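Local coordinates for cyanophycinase-like exopeptidase (actinobacterium SCGC AAA027-L06, PDB 6NQC), which is probably a serine exopeptidase of peptidase family S51, related to the cyanophycinases that degrade cyanophycin, at residues E219-V224 against G236-H241. Residues are numbered along the deposited sequence; the frame is centred on the assembly and turned at random.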
loop_
_atom_site.group_PDB
_atom_site.type_symbol
_atom_site.label_atom_id
_atom_site.label_comp_id
_atom_site.label_asym_id
_atom_site.label_seq_id
_atom_site.Cartn_x
_atom_site.Cartn_y
_atom_site.Cartn_z
ATOM N N GLU A 219 -13.152 -1.616 -4.598
ATOM C CA GLU A 219 -13.278 -0.981 -3.296
ATOM C C GLU A 219 -13.503 -2.020 -2.194
ATOM O O GLU A 219 -14.079 -3.103 -2.412
ATOM C CB GLU A 219 -14.410 0.041 -3.335
ATOM C CG GLU A 219 -14.064 1.198 -4.277
ATOM C CD GLU A 219 -14.899 2.431 -4.090
ATOM O OE1 GLU A 219 -16.092 2.299 -3.769
ATOM O OE2 GLU A 219 -14.345 3.514 -4.284
ATOM N N VAL A 220 -12.929 -1.712 -1.036
ATOM C CA VAL A 220 -13.013 -2.515 0.179
ATOM C C VAL A 220 -12.623 -3.954 -0.087
ATOM O O VAL A 220 -13.186 -4.884 0.485
ATOM C CB VAL A 220 -14.443 -2.408 0.762
ATOM C CG1 VAL A 220 -14.462 -2.926 2.197
ATOM C CG2 VAL A 220 -14.926 -0.990 0.688
ATOM N N THR A 221 -11.620 -4.138 -0.941
ATOM C CA THR A 221 -11.059 -5.441 -1.267
ATOM C C THR A 221 -9.546 -5.290 -1.231
ATOM O O THR A 221 -9.008 -4.186 -1.446
ATOM C CB THR A 221 -11.510 -5.919 -2.637
ATOM O OG1 THR A 221 -12.946 -5.821 -2.715
ATOM C CG2 THR A 221 -11.115 -7.346 -2.911
ATOM N N ALA A 222 -8.865 -6.402 -0.926
ATOM C CA ALA A 222 -7.417 -6.412 -0.840
ATOM C C ALA A 222 -6.883 -7.728 -1.390
ATOM O O ALA A 222 -7.595 -8.735 -1.504
ATOM C CB ALA A 222 -6.920 -6.184 0.612
ATOM N N LEU A 223 -5.618 -7.680 -1.746
ATOM C CA LEU A 223 -4.825 -8.841 -2.115
ATOM C C LEU A 223 -3.594 -8.837 -1.218
ATOM O O LEU A 223 -2.942 -7.797 -1.066
ATOM C CB LEU A 223 -4.441 -8.781 -3.586
ATOM C CG LEU A 223 -3.885 -10.047 -4.238
ATOM C CD1 LEU A 223 -5.010 -11.080 -4.372
ATOM C CD2 LEU A 223 -3.294 -9.693 -5.595
ATOM N N VAL A 224 -3.281 -9.983 -0.618
ATOM C CA VAL A 224 -2.207 -10.072 0.348
ATOM C C VAL A 224 -1.318 -11.251 0.008
ATOM O O VAL A 224 -1.807 -12.340 -0.329
ATOM C CB VAL A 224 -2.736 -10.200 1.792
ATOM C CG1 VAL A 224 -3.527 -11.480 1.943
ATOM C CG2 VAL A 224 -1.588 -10.154 2.772
ATOM N N GLY A 236 -11.712 -9.474 1.674
ATOM C CA GLY A 236 -12.651 -8.375 1.719
ATOM C C GLY A 236 -13.916 -8.585 0.907
ATOM O O GLY A 236 -14.344 -9.698 0.609
ATOM N N ASP A 237 -14.520 -7.473 0.544
ATOM C CA ASP A 237 -15.922 -7.429 0.146
ATOM C C ASP A 237 -16.186 -7.701 -1.323
ATOM O O ASP A 237 -17.282 -8.173 -1.649
ATOM C CB ASP A 237 -16.498 -6.058 0.533
ATOM C CG ASP A 237 -16.833 -5.957 2.038
ATOM O OD1 ASP A 237 -16.659 -6.953 2.771
ATOM O OD2 ASP A 237 -17.236 -4.868 2.488
ATOM N N ALA A 238 -15.231 -7.448 -2.236
ATOM C CA ALA A 238 -15.516 -7.617 -3.655
ATOM C C ALA A 238 -14.419 -8.377 -4.406
ATOM O O ALA A 238 -13.908 -9.380 -3.906
ATOM C CB ALA A 238 -15.786 -6.246 -4.297
ATOM N N LYS A 239 -14.079 -7.938 -5.617
ATOM C CA LYS A 239 -13.247 -8.752 -6.489
ATOM C C LYS A 239 -11.886 -8.132 -6.794
ATOM O O LYS A 239 -11.671 -6.923 -6.712
ATOM C CB LYS A 239 -13.966 -9.044 -7.811
ATOM C CG LYS A 239 -15.401 -9.541 -7.649
ATOM C CD LYS A 239 -16.018 -9.853 -9.024
ATOM C CE LYS A 239 -17.545 -9.990 -8.967
ATOM N NZ LYS A 239 -18.219 -9.072 -9.948
ATOM N N VAL A 240 -10.972 -9.019 -7.132
ATOM C CA VAL A 240 -9.705 -8.685 -7.761
ATOM C C VAL A 240 -9.789 -9.168 -9.199
ATOM O O VAL A 240 -10.147 -10.328 -9.455
ATOM C CB VAL A 240 -8.520 -9.349 -7.050
ATOM C CG1 VAL A 240 -7.247 -9.180 -7.871
ATOM C CG2 VAL A 240 -8.366 -8.777 -5.666
ATOM N N HIS A 241 -9.418 -8.303 -10.125
ATOM C CA HIS A 241 -9.492 -8.573 -11.550
ATOM C C HIS A 241 -8.100 -8.718 -12.133
ATOM O O HIS A 241 -7.257 -7.820 -11.998
ATOM C CB HIS A 241 -10.254 -7.446 -12.234
ATOM C CG HIS A 241 -11.515 -7.090 -11.532
ATOM N ND1 HIS A 241 -12.750 -7.546 -11.945
ATOM C CD2 HIS A 241 -11.737 -6.352 -10.417
ATOM C CE1 HIS A 241 -13.682 -7.091 -11.129
ATOM N NE2 HIS A 241 -13.096 -6.362 -10.196
#
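T221 OG1 is gripped twice: it accepts the backbone N-H of A238, N to OG1 2.8 Å, and donates to the carbonyl O of E219, OG1 to O 3.0 Å. The first bond is bent, 133° at the hydrogen, and in the second the hydroxyl sits above the E219 carbonyl plane. The threonine thereby clips together two connections between sheets, residues 218-220 and 237-239, where the chain passes from strand 213-217 of the four-stranded sheet to strand 221-225 of the main mixed sheet and, after a hairpin with strand 232-236, returns to strand 240-244. Just before it, V220 turns through a left-handed backbone conformation, and its carbonyl O takes the N-H of D237 in a nearly straight bond, N to O 2.9 Å. T221 and G236 form an antiparallel non-hydrogen-bonded pair, 4.5 Å between CA atoms, with G236 CA 3.7 Å from V220 O.

The CA-CB bond of E219 points away from 236-241, and its OE2 is hydrogen-bonded to H189 ND1. H189 and E219, with S154 on what appears to be a nucleophile elbow, are consistent with a Ser-His-Glu triad as in family S51. The D218 carboxylate, bonded to K239 N and H241 NE2, joins its connection to 237-239 and to strand 240-244. On the outer side V220 CG1 lies against the D237 carboxylate, 3.4 Å from OD2. At T221, chi1 of -51° sets OG1 beside the backbone N, where it meets A238 N, and leaves CG2 anti to that nitrogen. At the inner end T221 CG2 meets V240 CG2 at 4.1 Å, and L223 CD1 reaches that same V240 methyl at 4.3 Å.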